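Acyltransferase (Streptococcus pneumoniae, PDB 5UG1) transfers acetyl groups to hydroxyl groups of peptidoglycan as the C-terminal catalytic domain of the O-acetyltransferase OatA, here captured as a methylsulfonyl adduct. Local coordinates at residues T38-A41 with N42-M45; K79-P82 with K83-M87; G95-K99 with E100-I104. All coordinates share one frame; numbering follows the deposited sequence.

Interaction 1: residues T38-A41 with N42-M45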
loop_
_atom_site.group_PDB
_atom_site.type_symbol
_atom_site.label_atom_id
_atom_site.label_comp_id
_atom_site.label_asym_id
_atom_site.label_seq_id
_atom_site.Cartn_x
_atom_site.Cartn_y
_atom_site.Cartn_z
ATOM N N THR A 38 -6.878 2.524 -6.358
ATOM C CA THR A 38 -7.364 3.008 -5.075
ATOM C C THR A 38 -8.887 3.035 -5.050
ATOM O O THR A 38 -9.509 2.727 -4.019
ATOM C CB THR A 38 -6.784 4.387 -4.800
ATOM O OG1 THR A 38 -5.353 4.321 -4.951
ATOM C CG2 THR A 38 -7.180 4.859 -3.382
ATOM N N LYS A 39 -9.499 3.365 -6.192
ATOM C CA LYS A 39 -10.955 3.352 -6.320
ATOM C C LYS A 39 -11.536 1.974 -6.018
ATOM O O LYS A 39 -12.438 1.842 -5.184
ATOM C CB LYS A 39 -11.350 3.799 -7.724
ATOM C CG LYS A 39 -12.847 4.003 -7.952
ATOM C CD LYS A 39 -13.119 4.204 -9.445
ATOM C CE LYS A 39 -14.609 4.296 -9.756
ATOM N NZ LYS A 39 -15.371 3.135 -9.210
ATOM N N THR A 40 -11.038 0.931 -6.693
ATOM C CA THR A 40 -11.616 -0.393 -6.477
ATOM C C THR A 40 -11.205 -0.966 -5.124
ATOM O O THR A 40 -11.962 -1.744 -4.534
ATOM C CB THR A 40 -11.240 -1.365 -7.610
ATOM O OG1 THR A 40 -9.827 -1.561 -7.641
ATOM C CG2 THR A 40 -11.694 -0.838 -8.962
ATOM N N ALA A 41 -10.028 -0.585 -4.616
ATOM C CA ALA A 41 -9.626 -0.994 -3.273
ATOM C C ALA A 41 -10.586 -0.459 -2.216
ATOM O O ALA A 41 -10.873 -1.140 -1.219
ATOM C CB ALA A 41 -8.203 -0.513 -2.990
ATOM N N ASN A 42 -11.059 0.777 -2.403
ATOM C CA ASN A 42 -12.099 1.345 -1.546
ATOM C C ASN A 42 -13.340 0.458 -1.540
ATOM O O ASN A 42 -13.914 0.170 -0.484
ATOM C CB ASN A 42 -12.445 2.757 -2.044
ATOM C CG ASN A 42 -13.052 3.645 -0.958
ATOM O OD1 ASN A 42 -13.468 3.161 0.093
ATOM N ND2 ASN A 42 -13.103 4.960 -1.218
ATOM N N GLU A 43 -13.776 0.032 -2.727
ATOM C CA GLU A 43 -14.951 -0.827 -2.843
ATOM C C GLU A 43 -14.688 -2.204 -2.239
ATOM O O GLU A 43 -15.533 -2.735 -1.510
ATOM C CB GLU A 43 -15.358 -0.930 -4.312
ATOM C CG GLU A 43 -15.753 0.425 -4.949
ATOM C CD GLU A 43 -15.615 0.417 -6.466
ATOM O OE1 GLU A 43 -15.114 -0.593 -7.010
ATOM O OE2 GLU A 43 -15.996 1.415 -7.118
ATOM N N ILE A 44 -13.512 -2.781 -2.513
ATOM C CA ILE A 44 -13.123 -4.066 -1.917
ATOM C C ILE A 44 -13.100 -3.972 -0.398
ATOM O O ILE A 44 -13.577 -4.880 0.304
ATOM C CB ILE A 44 -11.753 -4.523 -2.462
ATOM C CG1 ILE A 44 -11.846 -4.841 -3.959
ATOM C CG2 ILE A 44 -11.226 -5.747 -1.693
ATOM C CD1 ILE A 44 -10.504 -5.178 -4.594
ATOM N N MET A 45 -12.550 -2.866 0.135
ATOM C CA MET A 45 -12.478 -2.668 1.583
ATOM C C MET A 45 -13.857 -2.742 2.235
ATOM O O MET A 45 -14.064 -3.493 3.197
ATOM C CB MET A 45 -11.827 -1.323 1.899
ATOM C CG MET A 45 -11.677 -1.080 3.407
ATOM S SD MET A 45 -11.008 0.539 3.798
ATOM C CE MET A 45 -12.345 1.596 3.210
HETATM O O HOH W 1 -14.665 0.624 -9.727
#
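Lys39 and Glu43, one helical turn apart, form a salt bridge in which Lys39 NZ stands 2.8 Å from Glu43 OE2. The ammonium meets that oxygen on its syn side, 23° out of the carboxylate plane. The lysine chain runs straight as far as CE and turns only at its last torsion (chi4 -53°), which swings NZ back to the acid. Water 1 joins the same two groups, accepting from Lys39 NZ and donating to Glu43 OE1 at 3.0 Å, so both carboxylate oxygens are engaged and the rotation of the group is restrained.

Behind this pair run the backbone bonds of the helix. Ile44 N gives the shortest, 2.7 Å to Thr40 O with an N-H...O angle of 167°, while Met45 N reaches Ala41 O at 2.8 Å; the bond from Glu43 N to Lys39 O is weak. The Thr40 side chain crosses that of Glu43 at an angle, with Thr40 CG2 3.9 Å from Glu43 OE1, and its OG1, set between backbone N and carbonyl carbon, is hydrogen-bonded to Thr37 N. Ile44 CG1 rests 3.2 Å from Thr40 O, close along the helix flank.

The side turned to the sheet is largely buried. Ala41, Ile44 and Met45 pack on Ile9 of strand 6-10, and Thr38 OG1 is hydrogen-bonded to Thr62 OG1. Asn42 touches Ile77 and Asn80 of helix 70-80. A charged i, i+4 pair on the outer side and apolar residues against the sheet are typical of an amphipathic helix flanking the parallel sheet of an alpha/beta fold.

Interaction 2: residues K79-P82 with K83-M87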
loop_
_atom_site.group_PDB
_atom_site.type_symbol
_atom_site.label_atom_id
_atom_site.label_comp_id
_atom_site.label_asym_id
_atom_site.label_seq_id
_atom_site.Cartn_x
_atom_site.Cartn_y
_atom_site.Cartn_z
ATOM N N LYS A 79 -11.852 8.252 4.505
ATOM C CA LYS A 79 -13.160 8.532 5.100
ATOM C C LYS A 79 -13.950 7.247 5.338
ATOM O O LYS A 79 -14.663 7.113 6.339
ATOM C CB LYS A 79 -13.947 9.480 4.188
ATOM C CG LYS A 79 -15.424 9.655 4.550
ATOM C CD LYS A 79 -15.620 10.558 5.755
ATOM C CE LYS A 79 -17.080 10.618 6.183
ATOM N NZ LYS A 79 -17.986 11.014 5.064
ATOM N N ASN A 80 -13.837 6.291 4.430
ATOM C CA ASN A 80 -14.710 5.131 4.450
ATOM C C ASN A 80 -14.149 3.979 5.265
ATOM O O ASN A 80 -14.825 2.954 5.395
ATOM C CB ASN A 80 -15.009 4.678 3.018
ATOM C CG ASN A 80 -16.184 5.443 2.404
ATOM O OD1 ASN A 80 -17.346 5.119 2.655
ATOM N ND2 ASN A 80 -15.882 6.464 1.604
ATOM N N LEU A 81 -12.945 4.122 5.815
ATOM C CA LEU A 81 -12.421 3.102 6.710
ATOM C C LEU A 81 -13.428 2.869 7.833
ATOM O O LEU A 81 -13.861 3.836 8.474
ATOM C CB LEU A 81 -11.072 3.523 7.293
ATOM C CG LEU A 81 -10.422 2.560 8.286
ATOM C CD1 LEU A 81 -9.794 1.378 7.550
ATOM C CD2 LEU A 81 -9.392 3.272 9.148
ATOM N N PRO A 82 -13.861 1.632 8.063
ATOM C CA PRO A 82 -14.895 1.405 9.076
ATOM C C PRO A 82 -14.322 1.569 10.465
ATOM O O PRO A 82 -13.126 1.373 10.694
ATOM C CB PRO A 82 -15.338 -0.044 8.828
ATOM C CG PRO A 82 -14.763 -0.414 7.495
ATOM C CD PRO A 82 -13.514 0.397 7.348
ATOM N N LYS A 83 -15.196 1.953 11.392
ATOM C CA LYS A 83 -14.831 2.008 12.797
ATOM C C LYS A 83 -14.178 0.701 13.218
ATOM O O LYS A 83 -14.595 -0.380 12.791
ATOM C CB LYS A 83 -16.078 2.269 13.649
ATOM C CG LYS A 83 -16.615 3.677 13.517
ATOM C CD LYS A 83 -17.844 3.909 14.400
ATOM C CE LYS A 83 -19.141 3.895 13.587
ATOM N NZ LYS A 83 -20.333 4.325 14.386
ATOM N N GLY A 84 -13.137 0.808 14.045
ATOM C CA GLY A 84 -12.512 -0.345 14.652
ATOM C C GLY A 84 -11.270 -0.843 13.951
ATOM O O GLY A 84 -10.708 -1.864 14.371
ATOM N N HIS A 85 -10.825 -0.158 12.904
ATOM C CA HIS A 85 -9.686 -0.584 12.108
ATOM C C HIS A 85 -8.546 0.416 12.220
ATOM O O HIS A 85 -8.747 1.593 12.530
ATOM C CB HIS A 85 -10.083 -0.746 10.643
ATOM C CG HIS A 85 -11.124 -1.800 10.418
ATOM N ND1 HIS A 85 -10.807 -3.127 10.205
ATOM C CD2 HIS A 85 -12.475 -1.727 10.383
ATOM C CE1 HIS A 85 -11.919 -3.820 10.035
ATOM N NE2 HIS A 85 -12.945 -2.995 10.142
ATOM N N HIS A 86 -7.339 -0.079 11.980
ATOM C CA HIS A 86 -6.183 0.748 11.691
ATOM C C HIS A 86 -5.820 0.525 10.231
ATOM O O HIS A 86 -5.965 -0.583 9.710
ATOM C CB HIS A 86 -4.996 0.404 12.594
ATOM C CG HIS A 86 -3.898 1.429 12.561
ATOM N ND1 HIS A 86 -3.752 2.399 13.531
ATOM C CD2 HIS A 86 -2.890 1.627 11.678
ATOM C CE1 HIS A 86 -2.703 3.151 13.245
ATOM N NE2 HIS A 86 -2.163 2.706 12.125
ATOM N N MET A 87 -5.363 1.575 9.570
ATOM C CA MET A 87 -5.155 1.548 8.132
ATOM C C MET A 87 -3.716 1.919 7.832
ATOM O O MET A 87 -3.182 2.862 8.413
ATOM C CB MET A 87 -6.112 2.516 7.434
ATOM C CG MET A 87 -6.084 2.510 5.934
ATOM S SD MET A 87 -7.182 3.819 5.322
ATOM C CE MET A 87 -8.039 2.872 4.086
#
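Leu81 and His85 meet because their first torsions turn both side chains into the bend that links helix 70-80 to strand 86-90. In Leu81, CG is anti to the backbone N (chi1 178°), which carries the two methyls across to the strand side; in His85, CG stands anti to the carbonyl carbon (chi1 -62°), which turns the ring back so that its CD2 edge meets Pro82. Leu81 CD1 then lies 3.8 Å from His85 CB, and Leu81 CD2 lies 3.8 Å from Met87 CB. The Leu81 and Met87 chains run past each other in opposite directions, and both leucine methyls lie against Met87 CB.

Pro82 meets the imidazole in two ways. Its carbonyl O comes to the ring edge, near the plane, 3.2 Å from His85 CD2, while its pyrrolidine CB is 3.7 Å from the same carbon. Pro82 to His85 is a type II beta turn, and Gly84 takes a positive phi (98°), the conformation that the third position of such a turn requires.

Outside the bend, Pro82 touches Ser49 on helix 38-50, while Leu81 O accepts from Lys177 NZ. No hydrogen bond joins 79-82 to 83-87, so their contact rests on apolar packing and on the carbonyl beside CD2. The polarised ring C-H there probably adds a small electrostatic attraction, while His85 ND1 makes weak hydrogen bonds to Pro55 O and Lys56 O, in the backbone just before strand 57-61.

Interaction 3: residues G95-K99 with E100-I104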
loop_
_atom_site.group_PDB
_atom_site.type_symbol
_atom_site.label_atom_id
_atom_site.label_comp_id
_atom_site.label_asym_id
_atom_site.label_seq_id
_atom_site.Cartn_x
_atom_site.Cartn_y
_atom_site.Cartn_z
ATOM N N GLY A 95 9.005 5.350 -11.313
ATOM C CA GLY A 95 10.392 5.769 -11.365
ATOM C C GLY A 95 10.780 6.595 -12.573
ATOM O O GLY A 95 11.791 7.301 -12.518
ATOM N N ASP A 96 10.019 6.526 -13.667
ATOM C CA ASP A 96 10.373 7.250 -14.894
ATOM C C ASP A 96 9.977 8.708 -14.726
ATOM O O ASP A 96 8.824 9.078 -14.945
ATOM C CB ASP A 96 9.685 6.640 -16.109
ATOM C CG ASP A 96 10.026 7.372 -17.424
ATOM O OD1 ASP A 96 10.670 8.452 -17.416
ATOM O OD2 ASP A 96 9.626 6.859 -18.484
ATOM N N LYS A 97 10.949 9.553 -14.373
ATOM C CA LYS A 97 10.652 10.954 -14.107
ATOM C C LYS A 97 10.121 11.679 -15.339
ATOM O O LYS A 97 9.538 12.758 -15.200
ATOM C CB LYS A 97 11.898 11.659 -13.566
ATOM C CG LYS A 97 12.340 11.162 -12.182
ATOM C CD LYS A 97 13.504 11.995 -11.664
ATOM C CE LYS A 97 14.271 11.295 -10.554
ATOM N NZ LYS A 97 15.638 11.903 -10.326
ATOM N N THR A 98 10.280 11.109 -16.533
ATOM C CA THR A 98 9.762 11.744 -17.738
ATOM C C THR A 98 8.324 11.358 -18.039
ATOM O O THR A 98 7.733 11.922 -18.962
ATOM C CB THR A 98 10.629 11.411 -18.967
ATOM O OG1 THR A 98 10.349 10.075 -19.425
ATOM C CG2 THR A 98 12.106 11.539 -18.630
ATOM N N LYS A 99 7.745 10.425 -17.292
ATOM C CA LYS A 99 6.372 10.034 -17.567
ATOM C C LYS A 99 5.443 11.212 -17.331
ATOM O O LYS A 99 5.599 11.954 -16.358
ATOM C CB LYS A 99 5.963 8.850 -16.689
ATOM C CG LYS A 99 6.129 7.506 -17.362
ATOM C CD LYS A 99 4.919 7.161 -18.189
ATOM C CE LYS A 99 4.566 5.688 -18.061
ATOM N NZ LYS A 99 5.619 4.823 -18.652
ATOM N N GLU A 100 4.472 11.391 -18.234
ATOM C CA GLU A 100 3.559 12.515 -18.076
ATOM C C GLU A 100 2.784 12.445 -16.761
ATOM O O GLU A 100 2.257 13.469 -16.319
ATOM C CB GLU A 100 2.611 12.598 -19.278
ATOM C CG GLU A 100 3.359 12.814 -20.615
ATOM C CD GLU A 100 2.458 13.277 -21.765
ATOM O OE1 GLU A 100 1.315 12.783 -21.874
ATOM O OE2 GLU A 100 2.902 14.130 -22.571
ATOM N N THR A 101 2.732 11.277 -16.110
ATOM C CA THR A 101 2.052 11.095 -14.824
ATOM C C THR A 101 2.998 11.086 -13.634
ATOM O O THR A 101 2.536 10.897 -12.499
ATOM C CB THR A 101 1.261 9.780 -14.802
ATOM O OG1 THR A 101 2.138 8.692 -15.128
ATOM C CG2 THR A 101 0.074 9.819 -15.774
ATOM N N TYR A 102 4.305 11.250 -13.861
ATOM C CA TYR A 102 5.268 11.177 -12.763
ATOM C C TYR A 102 4.930 12.185 -11.669
ATOM O O TYR A 102 4.903 11.848 -10.479
ATOM C CB TYR A 102 6.694 11.400 -13.292
ATOM C CG TYR A 102 7.709 11.517 -12.176
ATOM C CD1 TYR A 102 8.128 10.393 -11.462
ATOM C CD2 TYR A 102 8.218 12.754 -11.811
ATOM C CE1 TYR A 102 9.030 10.508 -10.418
ATOM C CE2 TYR A 102 9.128 12.879 -10.785
ATOM C CZ TYR A 102 9.532 11.756 -10.094
ATOM O OH TYR A 102 10.430 11.902 -9.078
ATOM N N ALA A 103 4.632 13.426 -12.060
ATOM C CA ALA A 103 4.380 14.474 -11.075
ATOM C C ALA A 103 3.105 14.204 -10.283
ATOM O O ALA A 103 3.007 14.598 -9.113
ATOM C CB ALA A 103 4.319 15.831 -11.771
ATOM N N ILE A 104 2.138 13.519 -10.896
ATOM C CA ILE A 104 0.905 13.141 -10.208
ATOM C C ILE A 104 1.178 12.049 -9.180
ATOM O O ILE A 104 0.701 12.111 -8.039
ATOM C CB ILE A 104 -0.149 12.685 -11.232
ATOM C CG1 ILE A 104 -0.339 13.752 -12.305
ATOM C CG2 ILE A 104 -1.475 12.359 -10.547
ATOM C CD1 ILE A 104 -1.109 13.259 -13.475
HETATM O O HOH W 2 5.506 14.345 -14.796
#
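Lys97 and Tyr102 make the close-packed part of this surface contact. The backbone carbon of the lysine lies over one face of the phenol ring, offset toward the rim: Lys97 CA is 3.7 Å from the ring centroid and 15° off the ring normal, a CH-pi contact. The aliphatic chain follows the same face, bringing Lys97 CG to 3.5 Å from Tyr102 CZ, and the two side chains lie side by side, pointing the same way. Tyr102 has CG anti to its own backbone nitrogen (chi1 172°), which turns the ring back over the preceding loop; its CB also comes within 3.6 Å of Asp96 O.

Two type I turns shape the backbone around this pair. The first, Asp96 to Lys99, is closed by Lys99 N to Asp96 O; the second, Lys99 to Tyr102, by Tyr102 N to Lys99 O at 2.9 Å, a nearly straight N-H...O (166°) although the donor stands well above the carbonyl plane. Asp96 OD1 is gripped twice by one residue: Thr98 N donates to it at 2.8 Å from above the carboxylate plane, and Thr98 OG1 donates at 2.6 Å on its syn side.

Toward solvent the packing thins. Water 2 donates to Lys99 O and accepts from Ala103 N, spanning the start of the helix, while Thr101 OG1 comes no nearer than 4.1 Å to Lys99 CB. The end of Lys97 beyond CG leads away, and Glu100 is exposed. Gly95 is joined through its backbone to Gln143, which also touches Asp96, tying this loop to the segment that precedes His145. An Asx turn superimposed on the first of two type I turns that share Lys99 is the motif here, leading from the loop after strand 86-90 into helix 102-118.

Overall arrangement
Interactions 1 and 2 form one continuous patch, with centres 13 Å apart. Met45 CE lies 3.6 Å from Asn80 O, and Met45 SD lies 3.8 Å from Met87 CE, so helix 38-50 packs against the connection from helix 70-80 to strand 86-90, in the beta-alpha-beta unit that begins at strand 57-61. Interaction 3 stands apart: its nearest atoms are about 10 Å from interaction 1, without contact, and about 18 Å from interaction 2, on the opposite side of the chain's centre. The Thr40 and Lys99 side chains each lie about 10 Å from the methanesulfonic acid bound near Ser12 and His145, whereas Met87 is about 9 Å from the sodium ion.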